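Local coordinates for inositol monophosphatase family protein (Staphylococcus aureus subsp. aureus MSSA476, PDB 4I3Y) that probably hydrolyses inositol monophosphates to free inositol and phosphate in a magnesium-dependent reaction that lithium inhibits, at residues 91-96 with 109-114; 124-129 with 191-196. All blocks are in the same frame, centred on the assembly; numbering follows the deposited sequence.

Contact 1: 91-96 with 109-114. With MG (magnesium ion), chain D.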
ATOM      1  N   TRP A  91      22.061  13.624  13.776  1.00 15.43           N
ATOM      2  CA  TRP A  91      20.708  13.360  13.291  1.00 17.18           C
ATOM      3  C   TRP A  91      20.728  13.039  11.786  1.00 17.55           C
ATOM      4  O   TRP A  91      21.288  13.798  11.000  1.00 16.58           O
ATOM      5  CB  TRP A  91      19.803  14.579  13.542  1.00 17.86           C
ATOM      6  CG  TRP A  91      19.555  14.729  15.038  1.00 20.94           C
ATOM      7  CD1 TRP A  91      20.375  15.366  15.946  1.00 23.01           C
ATOM      8  CD2 TRP A  91      18.482  14.144  15.808  1.00 21.28           C
ATOM      9  NE1 TRP A  91      19.849  15.251  17.245  1.00 23.19           N
ATOM     10  CE2 TRP A  91      18.690  14.520  17.185  1.00 22.05           C
ATOM     11  CE3 TRP A  91      17.356  13.391  15.473  1.00 18.74           C
ATOM     12  CZ2 TRP A  91      17.801  14.154  18.226  1.00 21.46           C
ATOM     13  CZ3 TRP A  91      16.470  13.014  16.490  1.00 20.85           C
ATOM     14  CH2 TRP A  91      16.711  13.389  17.872  1.00 21.38           C
ATOM     15  N   ILE A  92      20.096  11.932  11.385  1.00 17.21           N
ATOM     16  CA  ILE A  92      19.928  11.723   9.948  1.00 16.13           C
ATOM     17  C   ILE A  92      18.450  11.928   9.613  1.00 16.03           C
ATOM     18  O   ILE A  92      17.558  11.433  10.339  1.00 14.97           O
ATOM     19  CB  ILE A  92      20.406  10.355   9.520  1.00 15.92           C
ATOM     20  CG1 ILE A  92      21.884  10.194   9.898  1.00 15.62           C
ATOM     21  CG2 ILE A  92      20.125  10.164   8.014  1.00 16.16           C
ATOM     22  CD1 ILE A  92      22.534   8.926   9.342  1.00 15.74           C
ATOM     23  N   MET A  93      18.167  12.735   8.586  1.00 16.29           N
ATOM     24  CA  MET A  93      16.751  13.015   8.256  1.00 16.72           C
ATOM     25  C   MET A  93      16.378  12.814   6.801  1.00 16.61           C
ATOM     26  O   MET A  93      17.014  13.382   5.908  1.00 16.63           O
ATOM     27  CB  MET A  93      16.350  14.444   8.617  1.00 17.74           C
ATOM     28  CG  MET A  93      14.889  14.800   8.320  1.00 19.04           C
ATOM     29  SD  MET A  93      14.540  16.558   8.630  1.00 19.94           S
ATOM     30  CE  MET A  93      12.887  16.412   9.273  1.00 18.12           C
ATOM     31  N   ASP A  94      15.273  12.094   6.583  1.00 15.80           N
ATOM     32  CA  ASP A  94      14.599  12.126   5.277  1.00 15.74           C
ATOM     33  C   ASP A  94      13.305  12.951   5.452  1.00 15.05           C
ATOM     34  O   ASP A  94      12.360  12.458   6.103  1.00 14.75           O
ATOM     35  CB  ASP A  94      14.246  10.718   4.846  1.00 15.13           C
ATOM     36  CG  ASP A  94      13.908  10.651   3.385  1.00 13.31           C
ATOM     37  OD1 ASP A  94      13.474  11.683   2.821  1.00 11.96           O
ATOM     38  OD2 ASP A  94      14.173   9.586   2.828  1.00 12.74           O
ATOM     39  N   PRO A  95      13.269  14.206   4.931  1.00 14.83           N
ATOM     40  CA  PRO A  95      12.114  15.002   5.345  1.00 13.34           C
ATOM     41  C   PRO A  95      10.811  14.493   4.760  1.00 13.27           C
ATOM     42  O   PRO A  95       9.763  14.569   5.420  1.00 11.81           O
ATOM     43  CB  PRO A  95      12.462  16.396   4.871  1.00 13.98           C
ATOM     44  CG  PRO A  95      13.440  16.175   3.694  1.00 13.41           C
ATOM     45  CD  PRO A  95      14.251  14.987   4.127  1.00 13.10           C
ATOM     46  N   ILE A  96      10.843  14.004   3.512  1.00 12.44           N
ATOM     47  CA  ILE A  96       9.710  13.210   3.037  1.00 10.81           C
ATOM     48  C   ILE A  96      10.327  11.958   2.383  1.00 11.27           C
ATOM     49  O   ILE A  96      11.051  12.081   1.408  1.00 10.74           O
ATOM     50  CB  ILE A  96       8.844  13.944   1.996  1.00 11.35           C
ATOM     51  CG1 ILE A  96       8.040  15.135   2.623  1.00 10.36           C
ATOM     52  CG2 ILE A  96       7.937  12.927   1.252  1.00 11.08           C
ATOM     53  CD1 ILE A  96       6.863  14.675   3.453  1.00 10.58           C
ATOM     54  N   TYR A 109       3.538   8.060   2.387  1.00 12.57           N
ATOM     55  CA  TYR A 109       4.866   8.708   2.527  1.00 13.08           C
ATOM     56  C   TYR A 109       5.073   8.967   4.021  1.00 13.44           C
ATOM     57  O   TYR A 109       4.115   8.985   4.761  1.00 13.43           O
ATOM     58  CB  TYR A 109       5.035   9.989   1.630  1.00 12.61           C
ATOM     59  CG  TYR A 109       4.055  11.061   1.996  1.00 13.22           C
ATOM     60  CD1 TYR A 109       4.354  12.017   2.985  1.00 13.41           C
ATOM     61  CD2 TYR A 109       2.779  11.072   1.467  1.00 13.08           C
ATOM     62  CE1 TYR A 109       3.426  12.970   3.397  1.00 12.05           C
ATOM     63  CE2 TYR A 109       1.845  12.051   1.870  1.00 12.95           C
ATOM     64  CZ  TYR A 109       2.174  12.987   2.832  1.00 13.12           C
ATOM     65  OH  TYR A 109       1.233  13.954   3.220  1.00 11.67           O
ATOM     66  N   CYS A 110       6.318   9.221   4.454  1.00 13.50           N
ATOM     67  CA  CYS A 110       6.614   9.387   5.838  1.00 12.78           C
ATOM     68  C   CYS A 110       7.775  10.368   6.013  1.00 13.56           C
ATOM     69  O   CYS A 110       8.414  10.810   5.030  1.00 13.20           O
ATOM     70  CB  CYS A 110       6.972   7.995   6.451  1.00 13.21           C
ATOM     71  SG  CYS A 110       8.403   7.165   5.657  1.00 13.27           S
ATOM     72  N   ILE A 111       8.020  10.731   7.261  1.00 13.15           N
ATOM     73  CA  ILE A 111       9.171  11.537   7.609  1.00 14.08           C
ATOM     74  C   ILE A 111      10.077  10.593   8.412  1.00 13.50           C
ATOM     75  O   ILE A 111       9.591   9.909   9.323  1.00 14.90           O
ATOM     76  CB  ILE A 111       8.757  12.732   8.481  1.00 14.23           C
ATOM     77  CG1 ILE A 111       7.770  13.616   7.764  1.00 14.21           C
ATOM     78  CG2 ILE A 111       9.965  13.577   8.934  1.00 13.36           C
ATOM     79  CD1 ILE A 111       7.249  14.733   8.671  1.00 14.47           C
ATOM     80  N   ILE A 112      11.362  10.534   8.057  1.00 13.31           N
ATOM     81  CA  ILE A 112      12.315   9.692   8.762  1.00 14.10           C
ATOM     82  C   ILE A 112      13.351  10.496   9.603  1.00 14.61           C
ATOM     83  O   ILE A 112      14.086  11.395   9.087  1.00 13.97           O
ATOM     84  CB  ILE A 112      13.046   8.695   7.818  1.00 14.71           C
ATOM     85  CG1 ILE A 112      11.984   7.891   7.045  1.00 14.59           C
ATOM     86  CG2 ILE A 112      14.010   7.770   8.606  1.00 12.88           C
ATOM     87  CD1 ILE A 112      12.519   6.881   6.025  1.00 14.30           C
ATOM     88  N   LEU A 113      13.458  10.126  10.875  1.00 13.65           N
ATOM     89  CA  LEU A 113      14.501  10.764  11.743  1.00 14.23           C
ATOM     90  C   LEU A 113      15.244   9.746  12.531  1.00 13.76           C
ATOM     91  O   LEU A 113      14.626   8.801  13.039  1.00 14.70           O
ATOM     92  CB  LEU A 113      13.864  11.718  12.770  1.00 14.03           C
ATOM     93  CG  LEU A 113      13.615  13.119  12.277  1.00 17.10           C
ATOM     94  CD1 LEU A 113      12.672  13.865  13.242  1.00 17.10           C
ATOM     95  CD2 LEU A 113      14.922  13.905  12.026  1.00 16.88           C
ATOM     96  N   ALA A 114      16.560   9.932  12.692  1.00 14.27           N
ATOM     97  CA  ALA A 114      17.340   9.007  13.492  1.00 15.52           C
ATOM     98  C   ALA A 114      18.522   9.774  14.125  1.00 17.77           C
ATOM     99  O   ALA A 114      19.208  10.573  13.441  1.00 18.01           O
ATOM    100  CB  ALA A 114      17.847   7.830  12.653  1.00 14.22           C
TER
HETATM  101 MG    MG D 302      13.137  11.933   0.906  1.00 20.01          MG
HETATM  102  O   HOH W   1      13.056  14.207   0.974  1.00 13.80           O
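Four backbone hydrogen bonds join I92 to A114 and D94 to I112, one pair of bonds at each end of a short antiparallel register. The shortest runs from I92 N to A114 O (2.6 Å), and the straightest from I112 N to D94 O, with 167° at the hydrogen. Between these hydrogen-bonded pairs sits the non-hydrogen-bonded pair M93 and L113, where M93 CA lies 3.2 Å from I112 O in a CA-H...O contact. D94 OD1 and I96 O bind the magnesium ion where the chain turns a corner at P95 and I96, at 2.0 Å from D94 OD1 and 2.1 Å from I96 O, with a water and E76 among the other ligands. D94 swings its carboxylate anti to the backbone N (chi1 -164°), which sets OD1 beside the metal while its CB still packs on I112 CB. An aspartate suits this place because its short side chain brings a carboxylate oxygen to the metal while CB stays in the sheet packing. D94, P95 and I96 lie in the sequence DPIDG, the metal-binding signature of the inositol monophosphatase family. On the face of M93 and L113 the packing is apolar: L113 CD2 lies 3.7 Å from M93 CB, the two side chains running side by side, and the methionine methyl CE reaches on to I111 CG2. This flexible thioether also packs against W22 of helix 12-35 and F60 of helix 51-67. Farther along, I96 CD1 lies 3.7 Å from Y109 CD1, set obliquely to the ring.

Contact 2: 124-129 with 191-196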
ATOM      1  N   SER A 124      14.934   6.743  17.026  1.00 15.47           N
ATOM      2  CA  SER A 124      14.491   6.607  15.609  1.00 16.27           C
ATOM      3  C   SER A 124      13.028   6.904  15.430  1.00 15.98           C
ATOM      4  O   SER A 124      12.243   6.598  16.311  1.00 15.63           O
ATOM      5  CB  SER A 124      14.776   5.203  15.097  1.00 17.42           C
ATOM      6  OG  SER A 124      16.174   4.987  15.137  1.00 21.24           O
ATOM      7  N   TYR A 125      12.666   7.481  14.286  1.00 14.46           N
ATOM      8  CA  TYR A 125      11.322   7.913  14.045  1.00 13.95           C
ATOM      9  C   TYR A 125      10.960   7.686  12.585  1.00 13.94           C
ATOM     10  O   TYR A 125      11.739   8.097  11.700  1.00 13.23           O
ATOM     11  CB  TYR A 125      11.172   9.444  14.323  1.00 15.03           C
ATOM     12  CG  TYR A 125      11.509   9.787  15.755  1.00 15.46           C
ATOM     13  CD1 TYR A 125      10.560   9.615  16.775  1.00 16.71           C
ATOM     14  CD2 TYR A 125      12.801  10.169  16.102  1.00 15.69           C
ATOM     15  CE1 TYR A 125      10.893   9.864  18.106  1.00 18.10           C
ATOM     16  CE2 TYR A 125      13.172  10.364  17.407  1.00 15.72           C
ATOM     17  CZ  TYR A 125      12.203  10.252  18.399  1.00 17.22           C
ATOM     18  OH  TYR A 125      12.575  10.517  19.656  1.00 15.74           O
ATOM     19  N   VAL A 126       9.764   7.093  12.368  1.00 13.48           N
ATOM     20  CA  VAL A 126       9.109   7.001  11.062  1.00 12.76           C
ATOM     21  C   VAL A 126       7.679   7.500  11.210  1.00 12.87           C
ATOM     22  O   VAL A 126       6.816   6.830  11.814  1.00 12.07           O
ATOM     23  CB  VAL A 126       9.124   5.596  10.436  1.00 12.50           C
ATOM     24  CG1 VAL A 126       8.456   5.664   9.048  1.00 13.15           C
ATOM     25  CG2 VAL A 126      10.564   5.067  10.298  1.00 12.32           C
ATOM     26  N   TYR A 127       7.435   8.692  10.673  1.00 12.17           N
ATOM     27  CA  TYR A 127       6.105   9.287  10.843  1.00 13.36           C
ATOM     28  C   TYR A 127       5.303   9.091   9.604  1.00 13.35           C
ATOM     29  O   TYR A 127       5.507   9.844   8.606  1.00 13.38           O
ATOM     30  CB  TYR A 127       6.166  10.808  11.190  1.00 11.70           C
ATOM     31  CG  TYR A 127       4.822  11.414  11.588  1.00 13.70           C
ATOM     32  CD1 TYR A 127       3.770  10.613  12.075  1.00 12.89           C
ATOM     33  CD2 TYR A 127       4.612  12.815  11.511  1.00 12.57           C
ATOM     34  CE1 TYR A 127       2.553  11.166  12.424  1.00 12.55           C
ATOM     35  CE2 TYR A 127       3.378  13.391  11.845  1.00 12.45           C
ATOM     36  CZ  TYR A 127       2.375  12.564  12.299  1.00 12.92           C
ATOM     37  OH  TYR A 127       1.197  13.120  12.644  1.00 13.34           O
ATOM     38  N   ASP A 128       4.367   8.145   9.680  1.00 12.83           N
ATOM     39  CA  ASP A 128       3.400   7.940   8.596  1.00 14.02           C
ATOM     40  C   ASP A 128       2.340   9.019   8.732  1.00 15.54           C
ATOM     41  O   ASP A 128       1.345   8.834   9.446  1.00 15.20           O
ATOM     42  CB  ASP A 128       2.815   6.559   8.757  1.00 15.28           C
ATOM     43  CG  ASP A 128       1.764   6.215   7.709  1.00 16.31           C
ATOM     44  OD1 ASP A 128       1.282   7.056   6.989  1.00 17.12           O
ATOM     45  OD2 ASP A 128       1.398   5.055   7.660  1.00 17.44           O
ATOM     46  N   TYR A 129       2.589  10.163   8.095  1.00 14.77           N
ATOM     47  CA  TYR A 129       1.766  11.330   8.352  1.00 15.37           C
ATOM     48  C   TYR A 129       0.343  11.138   7.761  1.00 16.29           C
ATOM     49  O   TYR A 129      -0.639  11.478   8.430  1.00 17.44           O
ATOM     50  CB  TYR A 129       2.414  12.629   7.870  1.00 15.26           C
ATOM     51  CG  TYR A 129       1.387  13.734   7.723  1.00 15.44           C
ATOM     52  CD1 TYR A 129       0.934  14.432   8.844  1.00 16.05           C
ATOM     53  CD2 TYR A 129       0.816  14.014   6.504  1.00 14.96           C
ATOM     54  CE1 TYR A 129      -0.035  15.397   8.736  1.00 16.42           C
ATOM     55  CE2 TYR A 129      -0.152  14.979   6.380  1.00 15.43           C
ATOM     56  CZ  TYR A 129      -0.554  15.661   7.522  1.00 16.42           C
ATOM     57  OH  TYR A 129      -1.532  16.574   7.462  1.00 18.27           O
ATOM     58  N   CYS A 191      10.441   3.596   1.439  1.00 12.84           N
ATOM     59  CA  CYS A 191      11.346   2.692   2.172  1.00 13.03           C
ATOM     60  C   CYS A 191      10.975   2.563   3.652  1.00 12.96           C
ATOM     61  O   CYS A 191      10.938   1.472   4.195  1.00 12.31           O
ATOM     62  CB  CYS A 191      12.802   3.156   2.066  1.00 13.75           C
ATOM     63  SG  CYS A 191      13.982   1.979   2.764  1.00 14.38           S
ATOM     64  N   GLY A 192      10.755   3.696   4.317  1.00 13.51           N
ATOM     65  CA  GLY A 192      10.397   3.630   5.715  1.00 11.72           C
ATOM     66  C   GLY A 192       9.101   2.939   5.997  1.00 11.27           C
ATOM     67  O   GLY A 192       8.953   2.338   7.029  1.00 11.03           O
ATOM     68  N   LEU A 193       8.121   3.045   5.099  1.00 11.27           N
ATOM     69  CA  LEU A 193       6.845   2.385   5.337  1.00 10.65           C
ATOM     70  C   LEU A 193       6.894   0.891   5.019  1.00 10.58           C
ATOM     71  O   LEU A 193       6.319   0.027   5.760  1.00 10.04           O
ATOM     72  CB  LEU A 193       5.745   3.056   4.469  1.00 10.23           C
ATOM     73  CG  LEU A 193       5.438   4.489   5.004  1.00 10.62           C
ATOM     74  CD1 LEU A 193       4.281   5.036   4.170  1.00 11.20           C
ATOM     75  CD2 LEU A 193       5.120   4.601   6.510  1.00  9.78           C
ATOM     76  N   ASP A 194       7.515   0.559   3.887  1.00 10.88           N
ATOM     77  CA  ASP A 194       7.673  -0.844   3.564  1.00 11.08           C
ATOM     78  C   ASP A 194       8.530  -1.473   4.692  1.00 12.21           C
ATOM     79  O   ASP A 194       8.322  -2.661   5.047  1.00 12.39           O
ATOM     80  CB  ASP A 194       8.402  -1.036   2.209  1.00 11.23           C
ATOM     81  CG  ASP A 194       7.517  -0.776   0.989  1.00 11.53           C
ATOM     82  OD1 ASP A 194       6.695  -1.676   0.589  1.00 10.89           O
ATOM     83  OD2 ASP A 194       7.731   0.323   0.374  1.00 11.58           O
ATOM     84  N   SER A 195       9.476  -0.706   5.286  1.00 11.81           N
ATOM     85  CA  SER A 195      10.279  -1.284   6.427  1.00 12.57           C
ATOM     86  C   SER A 195       9.431  -1.559   7.628  1.00 12.51           C
ATOM     87  O   SER A 195       9.535  -2.617   8.259  1.00 12.67           O
ATOM     88  CB  SER A 195      11.441  -0.394   6.815  1.00 12.64           C
ATOM     89  OG  SER A 195      12.297  -0.303   5.693  1.00 14.27           O
ATOM     90  N   MET A 196       8.527  -0.627   7.922  1.00 14.07           N
ATOM     91  CA  MET A 196       7.669  -0.800   9.089  1.00 14.45           C
ATOM     92  C   MET A 196       6.705  -1.971   8.891  1.00 13.88           C
ATOM     93  O   MET A 196       6.292  -2.604   9.863  1.00 13.33           O
ATOM     94  CB  MET A 196       6.845   0.456   9.389  1.00 15.51           C
ATOM     95  CG  MET A 196       7.615   1.605  10.014  1.00 18.92           C
ATOM     96  SD  MET A 196       8.580   1.159  11.525  1.00 21.44           S
ATOM     97  CE  MET A 196      10.211   1.192  10.765  1.00 19.16           C
TER
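V126 and M196 point at each other tip to tip, with V126 CG2 3.9 Å from M196 CE. The methionine gets there by bending at chi2 and chi3, so that its methyl comes to the valine from the helix side. The other valine branch, CG1, stands anti to the backbone N (chi1 -178°) and lies over the backbone of G192, 3.9 Å from G192 O. Glycine suits this turn of the helix: the absence of a side chain lets V126 CG1 come close to the helix backbone. A branched valine, in turn, offers two methyls, one for the helix backbone and one for M196. L193 crosses D128 at about a right angle, its CD2 3.8 Å from D128 CB. A leucine methyl offers no hydrogen bond, so it meets D128 by van der Waals contact along CB and the carboxylate. Strand and helix axes cross at -101°, 9.0 Å apart, nearly perpendicular. Within the helix, S195 OG and S195 N reach C191 O from opposite faces of its carbonyl plane, the hydroxyl OG lying 2.7 Å from C191 O and also bonded to Q219. G192 N is hydrogen-bonded to D97, tying the start of the helix to the neighbour of metal ligand I96. Strand 120-128 lies between strands 110-117 and 133-138, with M196 also touching Y135 of the latter and F222 of helix 219-225, while Y125 and Y127 hydrogen-bond to helix 12-35.

From the N terminus, after helices 12-35 and 51-67 and strand 72-75, strand 89-97 takes its place beside 72-75 in the mixed sheet. Contact 1 closes the short loop that carries helix 99-105 and returns as strand 110-117. The chain turns directly into strand 120-128, whose far-reaching partner comes only after 61 intervening residues, so contact 2 closes a much longer loop. The two are in series, neither nesting nor crossing. They nevertheless meet in the sheet: L113 O and Y125 N (2.7 Å) probably hydrogen-bond, as do I111 O and Y127 N. Contact 1 joins neighbouring strands within the seven-stranded sheet, whereas contact 2 ties that sheet to helix 191-200, next to the five-stranded sheet.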